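Local coordinates for CaaX farnesyltransferase beta subunit Ram1 (Aspergillus fumigatus, PDB 4L9P), which probably binds the CaaX peptide and, paired with an alpha subunit, transfers a farnesyl group from farnesyl diphosphate to its cysteine in a zinc-dependent reaction, at residues F241-C244 against E249-R252; R252-A257 against L319-L324. All coordinates share one frame; numbering follows the deposited sequence.

Contact 1: F241-C244 against E249-R252; sequences FTVC and EDVR. With FII ([(3,7,11-trimethyl-dodeca-2,6,10-trienyloxycarbamoyl)-methyl]-phosphonic acid), chain Q.
Val243 meets Arg252 where the loop before helix 251-263 folds back over the start of that helix. CG1 of Val243 lies 3.6 Å from Arg252 NH2, above one face of the guanidinium and offset toward its rim. It sits there because CG1 is anti to the carbonyl carbon of Val243 (chi1 -63°).

Arg252 can be followed outward from CB. Arg252 CG lies beside the isoprenoid, 3.8 Å from C11 of the bound farnesyl analogue FII. CD is next to C6 of FII. The chain then bends at chi3 (-63°) and turns the guanidinium back toward Asp250. Arg252 NE donates to Asp250 OD1 at 3.0 Å; the oxygen lies out of the guanidinium plane, and the bond is bent (136°). Arg252 NH2 makes the straighter bond, 2.7 Å to Asp250 OD2, in plane and on the syn lone pair. This side-on grip of two nitrogens on one carboxylate lies within 249-252 and fixes the rotation of the head group. NH2 has a second acid partner in Glu248. NH1 is hydrogen-bonded to the backbone of the bound peptide. Tyr123 of the alpha subunit adds a cation-pi contact.

Before the helix begins, the aliphatic part of Glu249 passes the Phe241 carbonyl, with Glu249 CG 3.4 Å from Phe241 O. CB of Glu249 touches Thr242 CG2 at 4.0 Å, the two side chains crossing at about a right angle. One water joins the two segments: it accepts from Phe241 N and donates to Asp250 O, each at 2.8 Å.

Asp250 is the N-cap of helix 251-263; its OD1 also takes a weak bond from Arg252 N. An N-cap carboxylate that also holds a pocket arginine thus ties this helix start in the alpha-alpha toroid to the isoprenoid and peptide site.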
loop_
_atom_site.group_PDB
_atom_site.type_symbol
_atom_site.label_atom_id
_atom_site.label_comp_id
_atom_site.label_asym_id
_atom_site.label_seq_id
_atom_site.Cartn_x
_atom_site.Cartn_y
_atom_site.Cartn_z
ATOM N N PHE B 241 6.777 -8.665 10.353
ATOM C CA PHE B 241 6.258 -10.002 10.044
ATOM C C PHE B 241 6.574 -10.316 8.590
ATOM O O PHE B 241 6.408 -9.472 7.687
ATOM C CB PHE B 241 4.719 -10.015 10.160
ATOM C CG PHE B 241 4.231 -9.934 11.559
ATOM C CD1 PHE B 241 4.122 -8.699 12.215
ATOM C CD2 PHE B 241 3.913 -11.112 12.221
ATOM C CE1 PHE B 241 3.648 -8.669 13.563
ATOM C CE2 PHE B 241 3.475 -11.086 13.589
ATOM C CZ PHE B 241 3.349 -9.867 14.248
ATOM N N THR B 242 7.002 -11.549 8.338
ATOM C CA THR B 242 6.992 -12.048 6.967
ATOM C C THR B 242 5.597 -12.423 6.553
ATOM O O THR B 242 4.708 -12.579 7.405
ATOM C CB THR B 242 7.931 -13.300 6.846
ATOM O OG1 THR B 242 7.630 -14.248 7.901
ATOM C CG2 THR B 242 9.409 -12.871 6.952
ATOM N N VAL B 243 5.374 -12.556 5.239
ATOM C CA VAL B 243 4.021 -12.826 4.763
ATOM C C VAL B 243 3.716 -14.320 4.745
ATOM O O VAL B 243 2.550 -14.740 4.700
ATOM C CB VAL B 243 3.765 -12.210 3.369
ATOM C CG1 VAL B 243 3.883 -10.641 3.489
ATOM C CG2 VAL B 243 4.783 -12.752 2.310
ATOM N N CYS B 244 4.769 -15.127 4.807
ATOM C CA CYS B 244 4.629 -16.573 4.884
ATOM C C CYS B 244 5.980 -17.082 5.348
ATOM O O CYS B 244 6.984 -16.300 5.355
ATOM C CB CYS B 244 4.216 -17.203 3.522
ATOM S SG CYS B 244 5.376 -17.008 2.205
ATOM N N GLU B 249 9.431 -9.882 4.056
ATOM C CA GLU B 249 8.977 -9.053 5.187
ATOM C C GLU B 249 8.700 -7.645 4.704
ATOM O O GLU B 249 9.596 -6.944 4.264
ATOM C CB GLU B 249 10.060 -9.025 6.254
ATOM C CG GLU B 249 9.589 -8.212 7.490
ATOM C CD GLU B 249 10.560 -8.141 8.608
ATOM O OE1 GLU B 249 11.691 -8.693 8.541
ATOM O OE2 GLU B 249 10.208 -7.476 9.623
ATOM N N ASP B 250 7.446 -7.227 4.915
ATOM C CA ASP B 250 7.054 -5.847 4.559
ATOM C C ASP B 250 5.802 -5.530 5.321
ATOM O O ASP B 250 5.256 -6.383 6.026
ATOM C CB ASP B 250 6.932 -5.654 3.021
ATOM C CG ASP B 250 5.859 -6.501 2.399
ATOM O OD1 ASP B 250 4.755 -6.555 2.963
ATOM O OD2 ASP B 250 6.124 -7.120 1.322
ATOM N N VAL B 251 5.393 -4.269 5.221
ATOM C CA VAL B 251 4.305 -3.822 6.083
ATOM C C VAL B 251 2.952 -4.473 5.739
ATOM O O VAL B 251 2.093 -4.474 6.620
ATOM C CB VAL B 251 4.169 -2.301 6.073
ATOM C CG1 VAL B 251 5.470 -1.600 6.638
ATOM C CG2 VAL B 251 3.756 -1.839 4.714
ATOM N N ARG B 252 2.760 -5.075 4.556
ATOM C CA ARG B 252 1.589 -5.956 4.342
ATOM C C ARG B 252 1.549 -7.052 5.327
ATOM O O ARG B 252 0.470 -7.416 5.828
ATOM C CB ARG B 252 1.633 -6.740 3.011
ATOM C CG ARG B 252 1.574 -5.847 1.910
ATOM C CD ARG B 252 1.768 -6.772 0.600
ATOM N NE ARG B 252 3.079 -7.403 0.605
ATOM C CZ ARG B 252 3.335 -8.652 0.151
ATOM N NH1 ARG B 252 2.407 -9.416 -0.408
ATOM N NH2 ARG B 252 4.519 -9.080 0.253
HETATM C C1 FII Q . -3.285 -5.440 2.456
HETATM C C2 FII Q . -2.432 -5.413 1.216
HETATM C C6 FII Q . -2.007 -6.727 0.711
HETATM C C10 FII Q . -1.780 -4.142 0.854
HETATM C C11 FII Q . -0.815 -3.986 -0.321
HETATM C C12 FII Q . -1.623 -3.373 -1.502
HETATM C C15 FII Q . -0.828 -2.706 -2.621
HETATM C C18 FII Q . -1.569 -2.093 -3.803
HETATM C C22 FII Q . 0.614 -3.093 -2.704
HETATM C C23 FII Q . 1.467 -2.164 -3.554
HETATM C C24 FII Q . 2.812 -2.729 -3.811
HETATM C C27 FII Q . 3.454 -2.049 -4.979
HETATM C C30 FII Q . 4.279 -0.822 -4.632
HETATM C C34 FII Q . 3.777 -2.943 -6.115
HETATM C C35 FII Q . 4.671 -2.516 -7.261
HETATM O O36 FII Q . 3.939 -2.432 -8.471
HETATM N N42 FII Q . 2.841 -1.615 -8.448
HETATM C C43 FII Q . 3.089 -0.370 -9.044
HETATM O O44 FII Q . 4.183 -0.003 -9.500
HETATM C C45 FII Q . 1.852 0.514 -9.103
HETATM P P46 FII Q . 2.215 2.340 -8.950
HETATM O O49 FII Q . 3.146 2.475 -7.804
HETATM O O50 FII Q . 2.734 2.819 -10.270
HETATM O O51 FII Q . 0.815 2.912 -8.646
HETATM O O HOH W 1 6.227 -6.463 8.631
#

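Contact 2: R252-A257 against L319-L324; sequences RGAYCA and LACLCL. With FII ([(3,7,11-trimethyl-dodeca-2,6,10-trienyloxycarbamoyl)-methyl]-phosphonic acid), chain Q.
This is a buried helix-helix contact inside the alpha-alpha toroid, between helix 251-263 and helix 312-323. It is apolar and small, and no hydrogen bond crosses it. The two short axes come within 9.0 Å and run in broadly the same direction, at 41° to each other. The backbones come nearest at Tyr255 and Cys321, whose CA atoms are 5.0 Å apart. The small residues Ala254 and Ala320 lie beside them.

Tyr255 carries most of the packing. Its CG is anti to the backbone N (chi1 167°), which lays the ring between the neighbouring helix and the ligand. On one side Tyr255 CE1 touches Ala320 CB at 3.5 Å, with the methyl approaching the ring obliquely. CD1 is near the same methyl, and the backbone N of Cys321 stands at the ring edge, 4.1 Å from Tyr255 CD1. Across the ring, Tyr255 CD2 is 3.8 Å from C1 of FII, a terminal methyl, which also lies near the ring plane. The phenol end is held elsewhere: its OH is hydrogen-bonded to the carbonyl of Ile497 and to the hydroxyl of Tyr204. Phe316 meets the ring edge-to-face.

Cys321 makes the second part of the contact. Cys321 SG is 3.9 Å from Ala254 O, and 4.3 Å from Ala254 CB. Leu288 of helix 288-293 packs on both Ala254 and Cys321 and continues the apolar layer.

Cys256 points away from helix 312-323. Cys256 SG faces the ligand instead, 3.8 Å from C1 of FII. Tyr255 and Cys256 therefore both meet the far end of the farnesyl chain.

Neighbouring helices that run in the same general direction and both carry pocket residues are consistent with the inner layer of the prenyltransferase alpha-alpha toroid, whose aromatic-lined central cavity takes up the isoprenoid.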
loop_
_atom_site.group_PDB
_atom_site.type_symbol
_atom_site.label_atom_id
_atom_site.label_comp_id
_atom_site.label_asym_id
_atom_site.label_seq_id
_atom_site.Cartn_x
_atom_site.Cartn_y
_atom_site.Cartn_z
ATOM N N ARG B 252 2.760 -5.075 4.556
ATOM C CA ARG B 252 1.589 -5.956 4.342
ATOM C C ARG B 252 1.549 -7.052 5.327
ATOM O O ARG B 252 0.470 -7.416 5.828
ATOM C CB ARG B 252 1.633 -6.740 3.011
ATOM C CG ARG B 252 1.574 -5.847 1.910
ATOM C CD ARG B 252 1.768 -6.772 0.600
ATOM N NE ARG B 252 3.079 -7.403 0.605
ATOM C CZ ARG B 252 3.335 -8.652 0.151
ATOM N NH1 ARG B 252 2.407 -9.416 -0.408
ATOM N NH2 ARG B 252 4.519 -9.080 0.253
ATOM N N GLY B 253 2.681 -7.659 5.605
ATOM C CA GLY B 253 2.755 -8.741 6.569
ATOM C C GLY B 253 2.277 -8.280 7.912
ATOM O O GLY B 253 1.432 -8.953 8.522
ATOM N N ALA B 254 2.774 -7.116 8.368
ATOM C CA ALA B 254 2.381 -6.622 9.659
ATOM C C ALA B 254 0.865 -6.328 9.713
ATOM O O ALA B 254 0.179 -6.713 10.657
ATOM C CB ALA B 254 3.148 -5.366 9.997
ATOM N N TYR B 255 0.358 -5.547 8.737
ATOM C CA TYR B 255 -1.049 -5.168 8.768
ATOM C C TYR B 255 -1.961 -6.391 8.639
ATOM O O TYR B 255 -2.934 -6.565 9.426
ATOM C CB TYR B 255 -1.312 -4.204 7.594
ATOM C CG TYR B 255 -2.766 -3.986 7.322
ATOM C CD1 TYR B 255 -3.581 -3.244 8.193
ATOM C CD2 TYR B 255 -3.333 -4.534 6.177
ATOM C CE1 TYR B 255 -4.941 -3.107 7.931
ATOM C CE2 TYR B 255 -4.668 -4.395 5.899
ATOM C CZ TYR B 255 -5.487 -3.687 6.784
ATOM O OH TYR B 255 -6.841 -3.592 6.502
ATOM N N CYS B 256 -1.693 -7.288 7.673
ATOM C CA CYS B 256 -2.579 -8.441 7.521
ATOM C C CYS B 256 -2.525 -9.376 8.735
ATOM O O CYS B 256 -3.583 -9.858 9.169
ATOM C CB CYS B 256 -2.202 -9.243 6.281
ATOM S SG CYS B 256 -2.521 -8.379 4.697
ATOM N N ALA B 257 -1.321 -9.606 9.287
ATOM C CA ALA B 257 -1.231 -10.464 10.458
ATOM C C ALA B 257 -2.003 -9.859 11.621
ATOM O O ALA B 257 -2.708 -10.581 12.365
ATOM C CB ALA B 257 0.243 -10.659 10.856
ATOM N N LEU B 319 -0.335 2.779 8.826
ATOM C CA LEU B 319 -1.168 3.636 9.689
ATOM C C LEU B 319 -2.319 2.817 10.267
ATOM O O LEU B 319 -2.648 2.976 11.454
ATOM C CB LEU B 319 -1.739 4.794 8.880
ATOM C CG LEU B 319 -0.667 5.833 8.473
ATOM C CD1 LEU B 319 -1.225 6.791 7.410
ATOM C CD2 LEU B 319 -0.142 6.581 9.740
ATOM N N ALA B 320 -2.928 1.929 9.466
ATOM C CA ALA B 320 -4.007 1.106 9.989
ATOM C C ALA B 320 -3.439 0.174 11.068
ATOM O O ALA B 320 -4.062 -0.031 12.113
ATOM C CB ALA B 320 -4.667 0.267 8.843
ATOM N N CYS B 321 -2.248 -0.408 10.833
ATOM C CA CYS B 321 -1.651 -1.267 11.861
ATOM C C CYS B 321 -1.374 -0.459 13.138
ATOM O O CYS B 321 -1.634 -0.971 14.243
ATOM C CB CYS B 321 -0.340 -1.877 11.296
ATOM S SG CYS B 321 0.246 -3.224 12.333
ATOM N N LEU B 322 -0.865 0.786 13.019
ATOM C CA LEU B 322 -0.618 1.606 14.239
ATOM C C LEU B 322 -1.920 1.823 15.006
ATOM O O LEU B 322 -1.922 1.761 16.243
ATOM C CB LEU B 322 -0.028 2.983 13.887
ATOM C CG LEU B 322 1.454 2.926 13.519
ATOM C CD1 LEU B 322 1.857 4.326 13.065
ATOM C CD2 LEU B 322 2.371 2.473 14.663
ATOM N N CYS B 323 -3.025 2.015 14.280
ATOM C CA CYS B 323 -4.302 2.223 14.940
ATOM C C CYS B 323 -4.882 0.943 15.545
ATOM O O CYS B 323 -5.895 1.027 16.280
ATOM C CB CYS B 323 -5.311 2.885 13.951
ATOM S SG CYS B 323 -4.756 4.612 13.568
ATOM N N LEU B 324 -4.337 -0.241 15.249
ATOM C CA LEU B 324 -4.664 -1.441 16.024
ATOM C C LEU B 324 -3.908 -1.530 17.362
ATOM O O LEU B 324 -4.183 -2.422 18.207
ATOM C CB LEU B 324 -4.273 -2.687 15.188
ATOM C CG LEU B 324 -5.184 -2.974 14.030
ATOM C CD1 LEU B 324 -4.585 -4.113 13.245
ATOM C CD2 LEU B 324 -6.564 -3.398 14.525
HETATM C C1 FII Q . -3.285 -5.440 2.456
HETATM C C2 FII Q . -2.432 -5.413 1.216
HETATM C C6 FII Q . -2.007 -6.727 0.711
HETATM C C10 FII Q . -1.780 -4.142 0.854
HETATM C C11 FII Q . -0.815 -3.986 -0.321
HETATM C C12 FII Q . -1.623 -3.373 -1.502
HETATM C C15 FII Q . -0.828 -2.706 -2.621
HETATM C C18 FII Q . -1.569 -2.093 -3.803
HETATM C C22 FII Q . 0.614 -3.093 -2.704
HETATM C C23 FII Q . 1.467 -2.164 -3.554
HETATM C C24 FII Q . 2.812 -2.729 -3.811
HETATM C C27 FII Q . 3.454 -2.049 -4.979
HETATM C C30 FII Q . 4.279 -0.822 -4.632
HETATM C C34 FII Q . 3.777 -2.943 -6.115
HETATM C C35 FII Q . 4.671 -2.516 -7.261
HETATM O O36 FII Q . 3.939 -2.432 -8.471
HETATM N N42 FII Q . 2.841 -1.615 -8.448
HETATM C C43 FII Q . 3.089 -0.370 -9.044
HETATM O O44 FII Q . 4.183 -0.003 -9.500
HETATM C C45 FII Q . 1.852 0.514 -9.103
HETATM P P46 FII Q . 2.215 2.340 -8.950
HETATM O O49 FII Q . 3.146 2.475 -7.804
HETATM O O50 FII Q . 2.734 2.819 -10.270
HETATM O O51 FII Q . 0.815 2.912 -8.646
#

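Both contacts are buried and both use helix 251-263, with Arg252 common to the two. Contact 1 lies at the start of this helix, where a loop folds back on it. Across it there is packing and one bridging water; the salt bridge and capping bond lie within 249-252. Contact 2 lies farther along the helix and nearer the centre of the chain, and it is apolar packing against a second helix. The two touch directly: the Phe241 ring packs on Ala254 and Ala257, and Val243 CG1 on Gly253. Each also reaches FII, contact 1 through the aliphatic part of Arg252, contact 2 through Tyr255 and Cys256 at the terminal methyl.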